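Rep (Escherichia coli, PDB 3VW4) binds the plasmid ColE2-P9 replication origin as an initiator-primase and unwinds its duplex, the piece described here being the DNA-binding domain. Local coordinates at residues Pro30-Leu36 with Ala67-His71; Leu13-Val17 with Arg42-Asn47. All blocks are in the same frame, centred on the assembly; numbering follows the deposited sequence.

Interaction 1: residues Pro30-Leu36 with Ala67-His71; sequences PVFSQWL and AKYTH. With nucleotides of chain D.
Pro30 and Val31 are extended, Val31 at the N-cap of the helix that starts at Phe32. The short axes of 32-36 and 67-71 lie 10.0 Å and 134° apart, setting Phe32 beside His71 (CA-CA 6.5 Å) and Leu36 beside Ala67 (CA-CA 5.4 Å). Trp35, chi1 t and chi2 -129°, donates a hydrogen bond from NE1 to Thr70 OG1 (2.8 Å, N-H...O angle 161°); chi1 p on Thr70 also lets OG1 bond to Ile66 O. His71, chi1 -147° between wells, donates one from NE2 to Pro30 O (3.1 Å, N-H...O angle 139°). Phe32, chi1 t, lays CB over the His71 ring face, 3.8 Å from its centroid, and turns its ring edge to that face (centroids 5.6 Å, planes 62°). Ala67 CB sits 3.9 Å from Trp35 CD1 and 4.0 Å from Leu36 CD2. Tyr69 CB points away, and its ring face meets DA2 of chain D (CG to C6, 3.3 Å). This aromatic cluster of Phe32, Trp35 and His71 joins two helices of an all-helical DNA-binding domain.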
loop_
_atom_site.group_PDB
_atom_site.type_symbol
_atom_site.label_atom_id
_atom_site.label_comp_id
_atom_site.label_asym_id
_atom_site.label_seq_id
_atom_site.Cartn_x
_atom_site.Cartn_y
_atom_site.Cartn_z
ATOM N N PRO A 30 0.222 -16.204 -5.105
ATOM C CA PRO A 30 -0.164 -17.587 -5.388
ATOM C C PRO A 30 -0.668 -17.771 -6.839
ATOM O O PRO A 30 -1.410 -16.942 -7.320
ATOM C CB PRO A 30 -1.276 -17.847 -4.383
ATOM C CG PRO A 30 -1.808 -16.501 -4.063
ATOM C CD PRO A 30 -0.623 -15.602 -4.057
ATOM N N VAL A 31 -0.266 -18.845 -7.517
ATOM C CA VAL A 31 -0.769 -19.168 -8.834
ATOM C C VAL A 31 -2.253 -19.171 -8.819
ATOM O O VAL A 31 -2.883 -19.319 -7.759
ATOM C CB VAL A 31 -0.204 -20.523 -9.342
ATOM C CG1 VAL A 31 1.310 -20.428 -9.559
ATOM C CG2 VAL A 31 -0.559 -21.648 -8.419
ATOM N N PHE A 32 -2.871 -19.012 -9.970
ATOM C CA PHE A 32 -4.357 -18.864 -9.994
ATOM C C PHE A 32 -5.178 -19.918 -9.190
ATOM O O PHE A 32 -6.017 -19.523 -8.339
ATOM C CB PHE A 32 -4.903 -18.718 -11.420
ATOM C CG PHE A 32 -6.396 -18.558 -11.480
ATOM C CD1 PHE A 32 -7.020 -17.359 -11.057
ATOM C CD2 PHE A 32 -7.196 -19.612 -11.951
ATOM C CE1 PHE A 32 -8.390 -17.249 -11.098
ATOM C CE2 PHE A 32 -8.559 -19.497 -12.013
ATOM C CZ PHE A 32 -9.157 -18.329 -11.570
ATOM N N SER A 33 -4.968 -21.214 -9.426
ATOM C CA SER A 33 -5.844 -22.210 -8.812
ATOM C C SER A 33 -5.813 -22.082 -7.297
ATOM O O SER A 33 -6.830 -22.322 -6.631
ATOM C CB SER A 33 -5.482 -23.600 -9.226
ATOM O OG SER A 33 -4.105 -23.760 -9.027
ATOM N N GLN A 34 -4.669 -21.659 -6.743
ATOM C CA GLN A 34 -4.576 -21.543 -5.297
ATOM C C GLN A 34 -5.207 -20.226 -4.816
ATOM O O GLN A 34 -5.876 -20.174 -3.808
ATOM C CB GLN A 34 -3.138 -21.697 -4.805
ATOM C CG GLN A 34 -2.574 -23.095 -4.802
ATOM C CD GLN A 34 -3.533 -24.170 -4.408
ATOM O OE1 GLN A 34 -3.714 -25.101 -5.152
ATOM N NE2 GLN A 34 -4.142 -24.075 -3.264
ATOM N N TRP A 35 -4.996 -19.176 -5.580
ATOM C CA TRP A 35 -5.550 -17.883 -5.301
ATOM C C TRP A 35 -7.065 -17.970 -5.334
ATOM O O TRP A 35 -7.769 -17.359 -4.568
ATOM C CB TRP A 35 -5.009 -16.952 -6.384
ATOM C CG TRP A 35 -5.463 -15.532 -6.231
ATOM C CD1 TRP A 35 -6.053 -14.724 -7.198
ATOM C CD2 TRP A 35 -5.323 -14.693 -5.031
ATOM N NE1 TRP A 35 -6.321 -13.479 -6.669
ATOM C CE2 TRP A 35 -5.908 -13.426 -5.349
ATOM C CE3 TRP A 35 -4.822 -14.899 -3.742
ATOM C CZ2 TRP A 35 -5.994 -12.434 -4.438
ATOM C CZ3 TRP A 35 -4.917 -13.863 -2.811
ATOM C CH2 TRP A 35 -5.478 -12.663 -3.172
ATOM N N LEU A 36 -7.596 -18.784 -6.220
ATOM C CA LEU A 36 -9.039 -18.825 -6.359
ATOM C C LEU A 36 -9.550 -19.398 -5.073
ATOM O O LEU A 36 -10.496 -18.840 -4.499
ATOM C CB LEU A 36 -9.450 -19.692 -7.496
ATOM C CG LEU A 36 -10.763 -19.482 -8.203
ATOM C CD1 LEU A 36 -11.292 -20.862 -8.597
ATOM C CD2 LEU A 36 -11.785 -18.687 -7.395
ATOM N N ALA A 67 -11.063 -12.994 -7.741
ATOM C CA ALA A 67 -9.826 -13.681 -7.946
ATOM C C ALA A 67 -9.496 -13.604 -9.432
ATOM O O ALA A 67 -8.350 -13.489 -9.773
ATOM C CB ALA A 67 -9.948 -15.089 -7.486
ATOM N N LYS A 68 -10.480 -13.610 -10.315
ATOM C CA LYS A 68 -10.088 -13.460 -11.698
ATOM C C LYS A 68 -9.615 -12.072 -11.965
ATOM O O LYS A 68 -8.524 -11.900 -12.534
ATOM C CB LYS A 68 -11.157 -13.790 -12.668
ATOM C CG LYS A 68 -11.428 -15.256 -12.706
ATOM C CD LYS A 68 -12.904 -15.482 -12.973
ATOM C CE LYS A 68 -13.265 -15.040 -14.380
ATOM N NZ LYS A 68 -12.669 -15.961 -15.435
ATOM N N TYR A 69 -10.323 -11.084 -11.476
ATOM C CA TYR A 69 -9.916 -9.715 -11.711
ATOM C C TYR A 69 -8.527 -9.455 -11.175
ATOM O O TYR A 69 -7.661 -9.007 -11.927
ATOM C CB TYR A 69 -10.948 -8.784 -11.101
ATOM C CG TYR A 69 -10.811 -7.342 -11.308
ATOM C CD1 TYR A 69 -10.020 -6.555 -10.460
ATOM C CD2 TYR A 69 -11.505 -6.701 -12.346
ATOM C CE1 TYR A 69 -9.909 -5.166 -10.682
ATOM C CE2 TYR A 69 -11.393 -5.336 -12.556
ATOM C CZ TYR A 69 -10.611 -4.582 -11.711
ATOM O OH TYR A 69 -10.557 -3.215 -11.880
ATOM N N THR A 70 -8.289 -9.809 -9.915
ATOM C CA THR A 70 -7.036 -9.497 -9.265
ATOM C C THR A 70 -5.884 -10.345 -9.816
ATOM O O THR A 70 -4.789 -9.834 -9.976
ATOM C CB THR A 70 -7.075 -9.702 -7.779
ATOM O OG1 THR A 70 -7.370 -11.089 -7.561
ATOM C CG2 THR A 70 -8.049 -8.814 -7.115
ATOM N N HIS A 71 -6.110 -11.592 -10.170
ATOM C CA HIS A 71 -5.003 -12.403 -10.781
ATOM C C HIS A 71 -4.583 -11.819 -12.079
ATOM O O HIS A 71 -3.414 -11.734 -12.350
ATOM C CB HIS A 71 -5.340 -13.863 -10.956
ATOM C CG HIS A 71 -4.148 -14.726 -10.804
ATOM N ND1 HIS A 71 -3.522 -15.344 -11.866
ATOM C CD2 HIS A 71 -3.376 -15.056 -9.657
ATOM C CE1 HIS A 71 -2.429 -16.013 -11.406
ATOM N NE2 HIS A 71 -2.352 -15.848 -10.065
ATOM P P DA D 2 -16.745 -0.909 -10.892
ATOM O OP1 DA D 2 -17.351 0.394 -10.678
ATOM O OP2 DA D 2 -16.240 -1.375 -12.234
ATOM O "O5'" DA D 2 -15.497 -0.875 -9.868
ATOM C "C5'" DA D 2 -15.628 -0.859 -8.418
ATOM C "C4'" DA D 2 -14.257 -0.931 -7.762
ATOM O "O4'" DA D 2 -13.753 -2.296 -7.656
ATOM C "C3'" DA D 2 -13.128 -0.204 -8.476
ATOM O "O3'" DA D 2 -12.119 -0.052 -7.519
ATOM C "C2'" DA D 2 -12.695 -1.246 -9.493
ATOM C "C1'" DA D 2 -12.817 -2.548 -8.711
ATOM N N9 DA D 2 -13.271 -3.747 -9.416
ATOM C C8 DA D 2 -14.038 -3.900 -10.538
ATOM N N7 DA D 2 -14.273 -5.154 -10.852
ATOM C C5 DA D 2 -13.679 -5.871 -9.823
ATOM C C6 DA D 2 -13.637 -7.242 -9.525
ATOM N N6 DA D 2 -14.185 -8.194 -10.292
ATOM N N1 DA D 2 -12.960 -7.621 -8.420
ATOM C C2 DA D 2 -12.363 -6.683 -7.682
ATOM N N3 DA D 2 -12.359 -5.367 -7.839
ATOM C C4 DA D 2 -13.057 -5.020 -8.934
ATOM P P DT D 3 -10.816 0.787 -7.920
ATOM O OP1 DT D 3 -10.455 1.550 -6.726
ATOM O OP2 DT D 3 -10.888 1.527 -9.207
ATOM O "O5'" DT D 3 -9.631 -0.208 -8.324
ATOM C "C5'" DT D 3 -9.401 -1.411 -7.556
ATOM C "C4'" DT D 3 -7.918 -1.616 -7.384
ATOM O "O4'" DT D 3 -7.425 -2.193 -8.604
ATOM C "C3'" DT D 3 -7.135 -0.320 -7.201
ATOM O "O3'" DT D 3 -6.077 -0.526 -6.288
ATOM C "C2'" DT D 3 -6.599 -0.006 -8.585
ATOM C "C1'" DT D 3 -6.486 -1.354 -9.227
ATOM N N1 DT D 3 -6.744 -1.399 -10.665
ATOM C C2 DT D 3 -5.760 -1.976 -11.440
ATOM O O2 DT D 3 -4.718 -2.407 -10.982
ATOM N N3 DT D 3 -6.014 -1.971 -12.785
ATOM C C4 DT D 3 -7.157 -1.523 -13.411
ATOM O O4 DT D 3 -7.265 -1.631 -14.629
ATOM C C5 DT D 3 -8.137 -0.909 -12.547
ATOM C C7 DT D 3 -9.367 -0.319 -13.161
ATOM C C6 DT D 3 -7.896 -0.898 -11.228
#

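Interaction 2: residues Leu13-Val17 with Arg42-Asn47; sequences LFEKV and RVEMYN. With nucleotides of chain D.
Two helical segments, 13-17 and 42-47, cross with their short axes 9.9 Å apart and their directions at 120°, and Val17 and Val43 are the nearest backbone pair (CA-CA 6.3 Å). Val17, chi1 t, forms the central bump: its CG2 lies 3.9 Å from Val43 CG2, 3.6 Å from Tyr46 CD2 and 4.0 Å from Arg42 CG, so one methyl fills the hollow between these three side chains. One turn earlier, Leu13 points across with off-rotamer angles (chi1 -92°, chi2 4°). Its CG meets Val43 CG1 at 3.9 Å, while CD1 reaches Tyr46 CB at 3.6 Å and CD2 comes to 3.8 Å from Asn47 OD1, an atom already hydrogen-bonded to Leu54 N. Tyr46, chi1 m, has Val17 CG2 at its ring edge and Lys16 over one face in a CH-pi contact, CD 4.0 Å from the centroid and 22° off the normal. Ile62 and Ile66 of helix 56-73 touch Val43 and Val17 respectively, bringing a third helix to this packing. Phe14, on helix 7-24, turns its CB away from 42-47, touches Ile62 and lays its ring face against the base of DG1 of chain D (CD1 to C6, 3.4 Å), so this helix meets both the domain interior and DNA. With methyl, methylene and ring contacts but no hydrogen bond between the segments, the association rests on apolar shape fit.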
loop_
_atom_site.group_PDB
_atom_site.type_symbol
_atom_site.label_atom_id
_atom_site.label_comp_id
_atom_site.label_asym_id
_atom_site.label_seq_id
_atom_site.Cartn_x
_atom_site.Cartn_y
_atom_site.Cartn_z
ATOM N N LEU A 13 -19.989 -8.512 1.180
ATOM C CA LEU A 13 -18.920 -9.439 0.959
ATOM C C LEU A 13 -17.987 -8.974 -0.174
ATOM O O LEU A 13 -16.786 -9.043 -0.013
ATOM C CB LEU A 13 -19.457 -10.830 0.694
ATOM C CG LEU A 13 -19.684 -11.865 1.794
ATOM C CD1 LEU A 13 -19.448 -11.468 3.242
ATOM C CD2 LEU A 13 -21.065 -12.376 1.594
ATOM N N PHE A 14 -18.504 -8.512 -1.317
ATOM C CA PHE A 14 -17.640 -8.157 -2.455
ATOM C C PHE A 14 -16.757 -7.010 -2.051
ATOM O O PHE A 14 -15.634 -6.929 -2.376
ATOM C CB PHE A 14 -18.520 -7.769 -3.645
ATOM C CG PHE A 14 -17.762 -7.140 -4.784
ATOM C CD1 PHE A 14 -16.934 -7.897 -5.600
ATOM C CD2 PHE A 14 -17.829 -5.792 -5.012
ATOM C CE1 PHE A 14 -16.223 -7.310 -6.641
ATOM C CE2 PHE A 14 -17.098 -5.224 -6.031
ATOM C CZ PHE A 14 -16.296 -5.974 -6.855
ATOM N N GLU A 15 -17.273 -6.079 -1.299
ATOM C CA GLU A 15 -16.464 -4.872 -0.911
ATOM C C GLU A 15 -15.368 -5.222 0.089
ATOM O O GLU A 15 -14.241 -4.811 -0.093
ATOM C CB GLU A 15 -17.375 -3.750 -0.313
ATOM C CG GLU A 15 -18.253 -3.074 -1.321
ATOM C CD GLU A 15 -17.420 -2.212 -2.249
ATOM O OE1 GLU A 15 -16.743 -1.276 -1.719
ATOM O OE2 GLU A 15 -17.418 -2.457 -3.483
ATOM N N LYS A 16 -15.721 -5.921 1.180
ATOM C CA LYS A 16 -14.764 -6.362 2.199
ATOM C C LYS A 16 -13.600 -7.113 1.557
ATOM O O LYS A 16 -12.480 -6.660 1.571
ATOM C CB LYS A 16 -15.465 -7.310 3.153
ATOM C CG LYS A 16 -15.708 -6.730 4.500
ATOM C CD LYS A 16 -14.419 -6.688 5.269
ATOM C CE LYS A 16 -14.694 -6.463 6.760
ATOM N NZ LYS A 16 -14.447 -5.041 7.197
ATOM N N VAL A 17 -13.898 -8.235 0.950
ATOM C CA VAL A 17 -12.901 -9.090 0.398
ATOM C C VAL A 17 -12.056 -8.434 -0.750
ATOM O O VAL A 17 -10.845 -8.717 -0.893
ATOM C CB VAL A 17 -13.572 -10.405 -0.068
ATOM C CG1 VAL A 17 -12.661 -11.259 -0.916
ATOM C CG2 VAL A 17 -14.052 -11.192 1.115
ATOM N N ARG A 42 -11.730 -16.647 1.988
ATOM C CA ARG A 42 -11.944 -15.397 2.692
ATOM C C ARG A 42 -13.402 -14.854 2.583
ATOM O O ARG A 42 -13.932 -14.259 3.540
ATOM C CB ARG A 42 -10.908 -14.353 2.352
ATOM C CG ARG A 42 -11.207 -13.125 3.145
ATOM C CD ARG A 42 -10.008 -12.414 3.737
ATOM N NE ARG A 42 -9.297 -13.147 4.751
ATOM C CZ ARG A 42 -8.685 -12.580 5.782
ATOM N NH1 ARG A 42 -8.744 -11.277 5.965
ATOM N NH2 ARG A 42 -8.032 -13.319 6.658
ATOM N N VAL A 43 -14.070 -15.154 1.482
ATOM C CA VAL A 43 -15.461 -14.790 1.360
ATOM C C VAL A 43 -16.253 -15.637 2.343
ATOM O O VAL A 43 -17.157 -15.109 3.022
ATOM C CB VAL A 43 -16.058 -14.971 -0.061
ATOM C CG1 VAL A 43 -17.515 -14.532 -0.059
ATOM C CG2 VAL A 43 -15.286 -14.188 -1.121
ATOM N N GLU A 44 -15.926 -16.920 2.448
ATOM C CA GLU A 44 -16.585 -17.765 3.435
ATOM C C GLU A 44 -16.351 -17.329 4.904
ATOM O O GLU A 44 -17.209 -17.497 5.737
ATOM C CB GLU A 44 -16.223 -19.224 3.210
ATOM C CG GLU A 44 -16.967 -19.713 2.021
ATOM C CD GLU A 44 -16.490 -21.044 1.452
ATOM O OE1 GLU A 44 -15.330 -21.538 1.715
ATOM O OE2 GLU A 44 -17.306 -21.638 0.680
ATOM N N MET A 45 -15.213 -16.744 5.220
ATOM C CA MET A 45 -15.014 -16.442 6.599
ATOM C C MET A 45 -15.899 -15.250 6.978
ATOM O O MET A 45 -16.530 -15.263 8.038
ATOM C CB MET A 45 -13.517 -16.232 6.941
ATOM C CG MET A 45 -13.216 -15.676 8.318
ATOM S SD MET A 45 -11.665 -14.729 8.247
ATOM C CE MET A 45 -12.072 -13.392 7.074
ATOM N N TYR A 46 -15.994 -14.254 6.099
ATOM C CA TYR A 46 -16.915 -13.138 6.410
ATOM C C TYR A 46 -18.379 -13.572 6.437
ATOM O O TYR A 46 -19.151 -13.081 7.253
ATOM C CB TYR A 46 -16.719 -11.901 5.513
ATOM C CG TYR A 46 -15.394 -11.249 5.682
ATOM C CD1 TYR A 46 -15.028 -10.622 6.865
ATOM C CD2 TYR A 46 -14.495 -11.260 4.659
ATOM C CE1 TYR A 46 -13.771 -10.030 7.004
ATOM C CE2 TYR A 46 -13.271 -10.674 4.770
ATOM C CZ TYR A 46 -12.896 -10.057 5.928
ATOM O OH TYR A 46 -11.589 -9.493 5.962
ATOM N N ASN A 47 -18.724 -14.494 5.557
ATOM C CA ASN A 47 -20.074 -14.890 5.365
ATOM C C ASN A 47 -20.581 -15.576 6.624
ATOM O O ASN A 47 -21.718 -15.428 6.997
ATOM C CB ASN A 47 -20.162 -15.794 4.153
ATOM C CG ASN A 47 -21.569 -16.183 3.821
ATOM O OD1 ASN A 47 -22.419 -15.335 3.617
ATOM N ND2 ASN A 47 -21.828 -17.471 3.728
ATOM P P DG D 1 -17.419 -6.704 -13.146
ATOM O OP1 DG D 1 -18.532 -7.415 -13.871
ATOM O OP2 DG D 1 -16.005 -7.275 -13.154
ATOM O "O5'" DG D 1 -17.450 -5.097 -13.256
ATOM C "C5'" DG D 1 -18.649 -4.301 -13.137
ATOM C "C4'" DG D 1 -18.863 -3.848 -11.711
ATOM O "O4'" DG D 1 -19.394 -4.933 -10.922
ATOM C "C3'" DG D 1 -17.641 -3.317 -10.955
ATOM O "O3'" DG D 1 -17.887 -1.950 -10.617
ATOM C "C2'" DG D 1 -17.603 -4.109 -9.651
ATOM C "C1'" DG D 1 -18.899 -4.886 -9.595
ATOM N N9 DG D 1 -18.775 -6.267 -9.154
ATOM C C8 DG D 1 -18.026 -7.253 -9.751
ATOM N N7 DG D 1 -18.176 -8.422 -9.191
ATOM C C5 DG D 1 -19.118 -8.204 -8.192
ATOM C C6 DG D 1 -19.642 -9.091 -7.209
ATOM O O6 DG D 1 -19.420 -10.293 -7.058
ATOM N N1 DG D 1 -20.547 -8.455 -6.378
ATOM C C2 DG D 1 -20.886 -7.128 -6.453
ATOM N N2 DG D 1 -21.777 -6.702 -5.541
ATOM N N3 DG D 1 -20.371 -6.277 -7.329
ATOM C C4 DG D 1 -19.522 -6.886 -8.179
ATOM P P DA D 2 -16.745 -0.909 -10.892
ATOM O OP1 DA D 2 -17.351 0.394 -10.678
ATOM O OP2 DA D 2 -16.240 -1.375 -12.234
ATOM O "O5'" DA D 2 -15.497 -0.875 -9.868
ATOM C "C5'" DA D 2 -15.628 -0.859 -8.418
ATOM C "C4'" DA D 2 -14.257 -0.931 -7.762
ATOM O "O4'" DA D 2 -13.753 -2.296 -7.656
ATOM C "C3'" DA D 2 -13.128 -0.204 -8.476
ATOM O "O3'" DA D 2 -12.119 -0.052 -7.519
ATOM C "C2'" DA D 2 -12.695 -1.246 -9.493
ATOM C "C1'" DA D 2 -12.817 -2.548 -8.711
ATOM N N9 DA D 2 -13.271 -3.747 -9.416
ATOM C C8 DA D 2 -14.038 -3.900 -10.538
ATOM N N7 DA D 2 -14.273 -5.154 -10.852
ATOM C C5 DA D 2 -13.679 -5.871 -9.823
ATOM C C6 DA D 2 -13.637 -7.242 -9.525
ATOM N N6 DA D 2 -14.185 -8.194 -10.292
ATOM N N1 DA D 2 -12.960 -7.621 -8.420
ATOM C C2 DA D 2 -12.363 -6.683 -7.682
ATOM N N3 DA D 2 -12.359 -5.367 -7.839
ATOM C C4 DA D 2 -13.057 -5.020 -8.934
#

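Overall arrangement
Helix 32-49 is common to both contacts: its first turn meets helix 56-73 in interaction 1, and a later part meets helix 7-24 in interaction 2. With centres 15 Å and nearest atoms about 7 Å apart, they are separate patches of one three-helix packing. Both are partly buried and nearly equal in area (367 and 372 Å²), but interaction 2 has four buried residues of seven touching, against three of nine in interaction 1. The chemistry differs: interaction 1 has two hydrogen bonds, one between the buried Trp35 and Thr70, and aromatic contacts; interaction 2 packs aliphatic side chains round the Tyr46 ring, with a Lys16 CH-pi contact. In each, an aromatic, Tyr69 or Phe14, faces chain D.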